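Long-range contact in Udp-n-acetylglucosamine pyrophosphorylase (Trypanosoma brucei, PDB 4BQH), which probably makes UDP-N-acetylglucosamine and diphosphate from UTP and N-acetylglucosamine 1-phosphate, as a nucleotidyltransferase of the UDPGP type 1 family: residues L456-E468 and A491-I504. Sequence-based numbering, arbitrary orientation.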
ATOM      1  N   LEU A 456      -2.455   0.279 -20.097  1.00 12.58           N
ATOM      2  CA  LEU A 456      -3.086   0.326 -21.426  1.00 13.66           C
ATOM      3  C   LEU A 456      -3.689  -1.007 -21.844  1.00 14.20           C
ATOM      4  O   LEU A 456      -4.795  -1.071 -22.381  1.00 14.59           O
ATOM      5  CB  LEU A 456      -2.101   0.843 -22.477  1.00 14.01           C
ATOM      6  CG  LEU A 456      -1.513   2.230 -22.258  1.00 15.65           C
ATOM      7  CD1 LEU A 456      -0.766   2.665 -23.512  1.00 16.95           C
ATOM      8  CD2 LEU A 456      -2.568   3.253 -21.885  1.00 16.19           C
ATOM      9  N   SER A 457      -2.995  -2.105 -21.559  1.00 14.38           N
ATOM     10  CA  SER A 457      -3.531  -3.407 -21.905  1.00 14.82           C
ATOM     11  C   SER A 457      -4.842  -3.719 -21.208  1.00 14.48           C
ATOM     12  O   SER A 457      -5.738  -4.350 -21.789  1.00 14.29           O
ATOM     13  CB  SER A 457      -2.515  -4.512 -21.609  1.00 15.98           C
ATOM     14  OG  SER A 457      -1.538  -4.490 -22.627  1.00 19.90           O
ATOM     15  N   GLN A 458      -4.954  -3.266 -19.969  1.00 13.74           N
ATOM     16  CA  GLN A 458      -6.165  -3.461 -19.196  1.00 14.59           C
ATOM     17  C   GLN A 458      -7.311  -2.610 -19.756  1.00 13.87           C
ATOM     18  O   GLN A 458      -8.421  -3.105 -19.940  1.00 13.85           O
ATOM     19  CB  GLN A 458      -5.917  -3.064 -17.740  1.00 15.18           C
ATOM     20  CG  GLN A 458      -7.136  -3.356 -16.896  1.00 16.44           C
ATOM     21  CD  GLN A 458      -6.957  -2.966 -15.449  1.00 17.81           C
ATOM     22  OE1 GLN A 458      -6.288  -1.977 -15.122  1.00 20.08           O
ATOM     23  NE2 GLN A 458      -7.579  -3.724 -14.580  1.00 18.49           N
ATOM     24  N   HIS A 459      -7.027  -1.339 -20.023  1.00 12.68           N
ATOM     25  CA  HIS A 459      -8.072  -0.440 -20.562  1.00 12.98           C
ATOM     26  C   HIS A 459      -8.547  -0.887 -21.921  1.00 13.54           C
ATOM     27  O   HIS A 459      -9.727  -0.744 -22.264  1.00 12.91           O
ATOM     28  CB  HIS A 459      -7.575   0.995 -20.587  1.00 13.11           C
ATOM     29  CG  HIS A 459      -7.316   1.547 -19.214  1.00 13.81           C
ATOM     30  ND1 HIS A 459      -6.692   2.712 -19.010  1.00 13.49           N
ATOM     31  CD2 HIS A 459      -7.550   0.994 -17.951  1.00 14.06           C
ATOM     32  CE1 HIS A 459      -6.598   2.932 -17.690  1.00 13.83           C
ATOM     33  NE2 HIS A 459      -7.103   1.865 -17.048  1.00 13.95           N
ATOM     34  N   THR A 460      -7.623  -1.439 -22.701  1.00 12.76           N
ATOM     35  CA  THR A 460      -7.932  -1.979 -24.017  1.00 13.78           C
ATOM     36  C   THR A 460      -8.900  -3.130 -23.904  1.00 13.80           C
ATOM     37  O   THR A 460      -9.832  -3.228 -24.686  1.00 14.06           O
ATOM     38  CB  THR A 460      -6.662  -2.417 -24.776  1.00 13.54           C
ATOM     39  OG1 THR A 460      -5.783  -1.295 -24.905  1.00 14.02           O
ATOM     40  CG2 THR A 460      -7.004  -2.930 -26.169  1.00 15.22           C
ATOM     41  N   ARG A 461      -8.686  -4.012 -22.926  1.00 14.13           N
ATOM     42  CA  ARG A 461      -9.629  -5.079 -22.695  1.00 15.57           C
ATOM     43  C   ARG A 461     -11.003  -4.524 -22.322  1.00 14.70           C
ATOM     44  O   ARG A 461     -12.015  -5.040 -22.785  1.00 14.77           O
ATOM     45  CB  ARG A 461      -9.139  -6.050 -21.601  1.00 17.04           C
ATOM     46  CG  ARG A 461      -8.029  -6.986 -22.075  1.00 18.83           C
ATOM     47  CD  ARG A 461      -7.591  -7.993 -21.003  1.00 20.88           C
ATOM     48  NE  ARG A 461      -7.036  -7.384 -19.779  1.00 20.76           N
ATOM     49  CZ  ARG A 461      -5.745  -7.115 -19.578  1.00 21.23           C
ATOM     50  NH1 ARG A 461      -4.854  -7.380 -20.524  1.00 23.62           N
ATOM     51  NH2 ARG A 461      -5.339  -6.590 -18.430  1.00 21.29           N
ATOM     52  N   TRP A 462     -11.046  -3.480 -21.490  1.00 13.93           N
ATOM     53  CA  TRP A 462     -12.340  -2.961 -21.061  1.00 14.25           C
ATOM     54  C   TRP A 462     -13.105  -2.405 -22.226  1.00 14.13           C
ATOM     55  O   TRP A 462     -14.324  -2.615 -22.350  1.00 14.06           O
ATOM     56  CB  TRP A 462     -12.204  -1.842 -20.056  1.00 14.17           C
ATOM     57  CG  TRP A 462     -11.629  -2.209 -18.738  1.00 14.86           C
ATOM     58  CD1 TRP A 462     -11.443  -3.481 -18.199  1.00 15.84           C
ATOM     59  CD2 TRP A 462     -11.224  -1.281 -17.701  1.00 15.37           C
ATOM     60  NE1 TRP A 462     -10.890  -3.389 -16.940  1.00 16.69           N
ATOM     61  CE2 TRP A 462     -10.757  -2.096 -16.578  1.00 15.37           C
ATOM     62  CE3 TRP A 462     -11.194   0.109 -17.592  1.00 14.88           C
ATOM     63  CZ2 TRP A 462     -10.285  -1.524 -15.414  1.00 15.21           C
ATOM     64  CZ3 TRP A 462     -10.699   0.677 -16.419  1.00 15.27           C
ATOM     65  CH2 TRP A 462     -10.242  -0.132 -15.356  1.00 14.69           C
ATOM     66  N   LEU A 463     -12.395  -1.677 -23.086  1.00 14.15           N
ATOM     67  CA  LEU A 463     -13.050  -1.030 -24.228  1.00 14.67           C
ATOM     68  C   LEU A 463     -13.559  -2.055 -25.246  1.00 15.35           C
ATOM     69  O   LEU A 463     -14.688  -1.920 -25.743  1.00 15.52           O
ATOM     70  CB  LEU A 463     -12.093  -0.026 -24.880  1.00 14.18           C
ATOM     71  CG  LEU A 463     -12.688   0.742 -26.067  1.00 14.25           C
ATOM     72  CD1 LEU A 463     -13.979   1.446 -25.654  1.00 14.36           C
ATOM     73  CD2 LEU A 463     -11.658   1.743 -26.591  1.00 13.82           C
ATOM     74  N   ILE A 464     -12.752  -3.084 -25.530  1.00 15.75           N
ATOM     75  CA  ILE A 464     -13.168  -4.181 -26.437  1.00 18.02           C
ATOM     76  C   ILE A 464     -14.419  -4.872 -25.892  1.00 18.05           C
ATOM     77  O   ILE A 464     -15.381  -5.084 -26.627  1.00 17.86           O
ATOM     78  CB  ILE A 464     -12.037  -5.186 -26.726  1.00 18.51           C
ATOM     79  CG1 ILE A 464     -10.984  -4.511 -27.587  1.00 19.94           C
ATOM     80  CG2 ILE A 464     -12.544  -6.433 -27.475  1.00 19.39           C
ATOM     81  CD1 ILE A 464      -9.699  -5.288 -27.717  1.00 20.97           C
ATOM     82  N   THR A 465     -14.437  -5.138 -24.589  1.00 19.00           N
ATOM     83  CA  THR A 465     -15.638  -5.681 -23.940  1.00 19.32           C
ATOM     84  C   THR A 465     -16.863  -4.778 -24.086  1.00 19.79           C
ATOM     85  O   THR A 465     -17.973  -5.259 -24.387  1.00 20.79           O
ATOM     86  CB  THR A 465     -15.377  -5.956 -22.440  1.00 19.77           C
ATOM     87  OG1 THR A 465     -14.340  -6.934 -22.332  1.00 20.46           O
ATOM     88  CG2 THR A 465     -16.647  -6.471 -21.757  1.00 20.24           C
ATOM     89  N   ALA A 466     -16.681  -3.473 -23.874  1.00 18.15           N
ATOM     90  CA  ALA A 466     -17.795  -2.534 -24.021  1.00 19.13           C
ATOM     91  C   ALA A 466     -18.311  -2.515 -25.470  1.00 20.49           C
ATOM     92  O   ALA A 466     -19.524  -2.483 -25.706  1.00 20.67           O
ATOM     93  CB  ALA A 466     -17.392  -1.142 -23.579  1.00 18.87           C
ATOM     94  N   LEU A 467     -17.382  -2.561 -26.428  1.00 20.29           N
ATOM     95  CA  LEU A 467     -17.748  -2.574 -27.845  1.00 21.50           C
ATOM     96  C   LEU A 467     -18.508  -3.837 -28.236  1.00 23.34           C
ATOM     97  O   LEU A 467     -19.491  -3.772 -28.993  1.00 23.90           O
ATOM     98  CB  LEU A 467     -16.501  -2.401 -28.718  1.00 20.71           C
ATOM     99  CG  LEU A 467     -16.006  -0.955 -28.836  1.00 21.48           C
ATOM    100  CD1 LEU A 467     -14.618  -0.866 -29.472  1.00 20.14           C
ATOM    101  CD2 LEU A 467     -17.024  -0.118 -29.607  1.00 20.55           C
ATOM    102  N   GLU A 468     -18.072  -4.976 -27.706  1.00 25.05           N
ATOM    103  CA  GLU A 468     -18.709  -6.259 -27.989  1.00 28.15           C
ATOM    104  C   GLU A 468     -20.108  -6.370 -27.382  1.00 30.27           C
ATOM    105  O   GLU A 468     -20.989  -7.002 -27.977  1.00 31.31           O
ATOM    106  CB  GLU A 468     -17.840  -7.431 -27.536  1.00 29.38           C
ATOM    107  CG  GLU A 468     -16.697  -7.748 -28.488  1.00 31.61           C
ATOM    108  CD  GLU A 468     -15.727  -8.769 -27.930  1.00 33.47           C
ATOM    109  OE1 GLU A 468     -15.593  -8.859 -26.686  1.00 36.22           O
ATOM    110  OE2 GLU A 468     -15.089  -9.480 -28.735  1.00 35.74           O
ATOM    111  N   ALA A 491     -15.828  -1.524 -35.567  1.00 27.00           N
ATOM    112  CA  ALA A 491     -14.901  -0.841 -34.666  1.00 26.09           C
ATOM    113  C   ALA A 491     -14.011  -1.827 -33.888  1.00 25.84           C
ATOM    114  O   ALA A 491     -12.813  -1.575 -33.717  1.00 24.61           O
ATOM    115  CB  ALA A 491     -15.647   0.092 -33.721  1.00 25.86           C
ATOM    116  N   VAL A 492     -14.587  -2.949 -33.449  1.00 26.05           N
ATOM    117  CA  VAL A 492     -13.831  -3.973 -32.734  1.00 25.69           C
ATOM    118  C   VAL A 492     -12.808  -4.586 -33.677  1.00 25.62           C
ATOM    119  O   VAL A 492     -11.668  -4.852 -33.281  1.00 24.90           O
ATOM    120  CB  VAL A 492     -14.727  -5.098 -32.158  1.00 26.73           C
ATOM    121  CG1 VAL A 492     -13.881  -6.180 -31.493  1.00 27.80           C
ATOM    122  CG2 VAL A 492     -15.718  -4.535 -31.162  1.00 29.16           C
ATOM    123  N   ALA A 493     -13.222  -4.822 -34.925  1.00 24.68           N
ATOM    124  CA  ALA A 493     -12.316  -5.401 -35.911  1.00 23.57           C
ATOM    125  C   ALA A 493     -11.124  -4.488 -36.157  1.00 23.21           C
ATOM    126  O   ALA A 493      -9.994  -4.976 -36.307  1.00 24.05           O
ATOM    127  CB  ALA A 493     -13.046  -5.731 -37.215  1.00 24.40           C
ATOM    128  N   VAL A 494     -11.368  -3.175 -36.188  1.00 23.07           N
ATOM    129  CA  VAL A 494     -10.289  -2.183 -36.282  1.00 23.35           C
ATOM    130  C   VAL A 494      -9.360  -2.243 -35.057  1.00 24.48           C
ATOM    131  O   VAL A 494      -8.139  -2.212 -35.227  1.00 22.45           O
ATOM    132  CB  VAL A 494     -10.817  -0.750 -36.522  1.00 24.21           C
ATOM    133  CG1 VAL A 494      -9.696   0.285 -36.491  1.00 23.48           C
ATOM    134  CG2 VAL A 494     -11.525  -0.685 -37.870  1.00 24.41           C
ATOM    135  N   MET A 495      -9.934  -2.357 -33.849  1.00 24.21           N
ATOM    136  CA  MET A 495      -9.134  -2.426 -32.605  1.00 27.14           C
ATOM    137  C   MET A 495      -8.153  -3.576 -32.708  1.00 27.63           C
ATOM    138  O   MET A 495      -6.964  -3.422 -32.432  1.00 26.58           O
ATOM    139  CB  MET A 495     -10.005  -2.699 -31.369  1.00 29.16           C
ATOM    140  CG  MET A 495     -10.892  -1.580 -30.863  1.00 32.96           C
ATOM    141  SD  MET A 495     -10.089  -0.323 -29.859  1.00 37.42           S
ATOM    142  CE  MET A 495      -9.638  -1.179 -28.348  1.00 30.87           C
ATOM    143  N   ARG A 496      -8.673  -4.732 -33.107  1.00 28.17           N
ATOM    144  CA  ARG A 496      -7.872  -5.944 -33.191  1.00 30.11           C
ATOM    145  C   ARG A 496      -6.776  -5.913 -34.247  1.00 30.71           C
ATOM    146  O   ARG A 496      -5.601  -6.141 -33.927  1.00 31.97           O
ATOM    147  CB  ARG A 496      -8.769  -7.166 -33.331  1.00 30.65           C
ATOM    148  CG  ARG A 496      -9.366  -7.547 -31.998  1.00 31.43           C
ATOM    149  CD  ARG A 496     -10.363  -8.673 -32.111  1.00 33.73           C
ATOM    150  NE  ARG A 496     -11.197  -8.685 -30.925  1.00 37.55           N
ATOM    151  CZ  ARG A 496     -11.680  -9.776 -30.348  1.00 40.02           C
ATOM    152  NH1 ARG A 496     -11.408 -10.977 -30.851  1.00 43.02           N
ATOM    153  NH2 ARG A 496     -12.432  -9.663 -29.260  1.00 39.43           N
ATOM    154  N   SER A 497      -7.138  -5.601 -35.485  1.00 30.17           N
ATOM    155  CA  SER A 497      -6.171  -5.681 -36.580  1.00 29.43           C
ATOM    156  C   SER A 497      -5.160  -4.527 -36.602  1.00 28.59           C
ATOM    157  O   SER A 497      -4.060  -4.677 -37.126  1.00 29.11           O
ATOM    158  CB  SER A 497      -6.884  -5.838 -37.928  1.00 31.84           C
ATOM    159  OG  SER A 497      -7.707  -4.718 -38.187  1.00 32.84           O
ATOM    160  N   CYS A 498      -5.505  -3.385 -36.012  1.00 26.01           N
ATOM    161  CA  CYS A 498      -4.555  -2.280 -35.955  1.00 24.96           C
ATOM    162  C   CYS A 498      -3.852  -2.193 -34.596  1.00 21.91           C
ATOM    163  O   CYS A 498      -3.093  -1.257 -34.351  1.00 21.64           O
ATOM    164  CB  CYS A 498      -5.229  -0.960 -36.305  1.00 26.82           C
ATOM    165  SG  CYS A 498      -5.834  -0.938 -38.002  1.00 32.75           S
ATOM    166  N   SER A 499      -4.138  -3.157 -33.728  1.00 22.23           N
ATOM    167  CA  SER A 499      -3.579  -3.199 -32.364  1.00 21.80           C
ATOM    168  C   SER A 499      -3.761  -1.873 -31.618  1.00 20.20           C
ATOM    169  O   SER A 499      -2.857  -1.422 -30.912  1.00 18.96           O
ATOM    170  CB  SER A 499      -2.082  -3.568 -32.401  1.00 23.91           C
ATOM    171  OG  SER A 499      -1.882  -4.781 -33.085  1.00 26.85           O
ATOM    172  N   ILE A 500      -4.936  -1.250 -31.776  1.00 18.30           N
ATOM    173  CA  ILE A 500      -5.220   0.024 -31.110  1.00 16.68           C
ATOM    174  C   ILE A 500      -5.388  -0.222 -29.605  1.00 16.38           C
ATOM    175  O   ILE A 500      -6.024  -1.179 -29.199  1.00 18.15           O
ATOM    176  CB  ILE A 500      -6.532   0.650 -31.648  1.00 17.18           C
ATOM    177  CG1 ILE A 500      -6.525   0.781 -33.183  1.00 17.36           C
ATOM    178  CG2 ILE A 500      -6.853   1.981 -30.967  1.00 16.37           C
ATOM    179  CD1 ILE A 500      -5.460   1.673 -33.766  1.00 18.22           C
ATOM    180  N   LYS A 501      -4.819   0.656 -28.791  1.00 15.50           N
ATOM    181  CA  LYS A 501      -4.961   0.566 -27.336  1.00 14.80           C
ATOM    182  C   LYS A 501      -5.935   1.607 -26.830  1.00 14.77           C
ATOM    183  O   LYS A 501      -6.336   2.472 -27.567  1.00 13.58           O
ATOM    184  CB  LYS A 501      -3.609   0.810 -26.677  1.00 15.65           C
ATOM    185  CG  LYS A 501      -2.522  -0.147 -27.160  1.00 15.83           C
ATOM    186  CD  LYS A 501      -2.874  -1.607 -26.973  1.00 17.06           C
ATOM    187  CE  LYS A 501      -1.773  -2.448 -27.627  1.00 18.38           C
ATOM    188  NZ  LYS A 501      -2.197  -3.870 -27.842  1.00 19.81           N
ATOM    189  N   ALA A 502      -6.295   1.519 -25.557  1.00 13.94           N
ATOM    190  CA  ALA A 502      -7.079   2.574 -24.927  1.00 13.66           C
ATOM    191  C   ALA A 502      -6.402   3.034 -23.636  1.00 13.83           C
ATOM    192  O   ALA A 502      -5.684   2.261 -22.970  1.00 13.36           O
ATOM    193  CB  ALA A 502      -8.494   2.070 -24.646  1.00 13.41           C
ATOM    194  N   GLU A 503      -6.599   4.304 -23.305  1.00 13.44           N
ATOM    195  CA  GLU A 503      -6.177   4.864 -22.035  1.00 13.14           C
ATOM    196  C   GLU A 503      -7.416   5.540 -21.456  1.00 12.93           C
ATOM    197  O   GLU A 503      -8.000   6.423 -22.095  1.00 12.39           O
ATOM    198  CB  GLU A 503      -5.071   5.897 -22.230  1.00 14.19           C
ATOM    199  CG  GLU A 503      -4.678   6.604 -20.945  1.00 15.68           C
ATOM    200  CD  GLU A 503      -3.682   7.736 -21.128  1.00 17.00           C
ATOM    201  OE1 GLU A 503      -3.007   7.792 -22.190  1.00 18.61           O
ATOM    202  OE2 GLU A 503      -3.577   8.564 -20.199  1.00 16.54           O
ATOM    203  N   ILE A 504      -7.826   5.117 -20.269  1.00 12.11           N
ATOM    204  CA  ILE A 504      -9.119   5.571 -19.712  1.00 11.98           C
ATOM    205  C   ILE A 504      -8.887   6.212 -18.352  1.00 12.58           C
ATOM    206  O   ILE A 504      -8.318   5.586 -17.445  1.00 12.26           O
ATOM    207  CB  ILE A 504     -10.112   4.398 -19.588  1.00 11.86           C
ATOM    208  CG1 ILE A 504     -10.347   3.741 -20.960  1.00 11.58           C
ATOM    209  CG2 ILE A 504     -11.447   4.858 -18.951  1.00 11.68           C
ATOM    210  CD1 ILE A 504     -11.054   2.405 -20.922  1.00 11.25           C
TER
HETATM  211  O   HOH W   1      -2.855  -4.763 -25.319  1.00 32.60           O
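Thr-460 and Ala-502, their CA atoms 4.7 Å apart, mark where helix 456-468 passes over strand 501-504 at 98°, while the same helix runs nearly antiparallel to helix 491-497 at 154°. The backbone N of Ala-502 donates to Thr-460 OG1 (2.9 Å), and that hydroxyl gives its own proton to Leu-456 O, approaching from above the carbonyl plane. A chi1 of -58° sets OG1 beside its own backbone N, leaving CG2 to meet the Met-495 methyl. Met-495 is a knob in a hole lined by Thr-460, Leu-463, Ile-464 and Leu-467. Bends at chi2 and chi3 carry its CE to within 3.7 Å of Ile-464 CG1, while its CG lies against Leu-467 CD1. One turn back, Val-492 and Leu-467 lie side by side, pointing opposite ways, with a tight 3.3 Å between Val-492 CG2 and Leu-467 CB. Farther along helix 456-468, Glu-468 OE2 forms a salt bridge with Arg-496 NH2 (2.7 Å), meeting the guanidinium obliquely; Ile-464 CG2 touches the edge of that group, whose NE is buried without a partner. On the strand, Ala-502 CB packs on Leu-463 CD2, and Ile-504 CB lies over one face of the His-459 ring, offset toward its rim, in a CH-pi contact 4.1 Å from the centroid. At the margin, a water accepts from Lys-501 NZ and bonds Ser-457 OG. Glu-503 CB touches Leu-456 CD2, but its carboxylate turns elsewhere, to Gln-142 N and Gln-143 NE2. A Schellman motif at Ser-499 ends the second helix and leads into the strand, which joins strand 533-536 in a two-stranded parallel sheet near the C-terminal end of the chain; helix 456-468 lies across it. Helix 519-528 packs against both helices, through Val-522 on Leu-463, Ile-523 on Leu-467 and Leu-526 on Met-495.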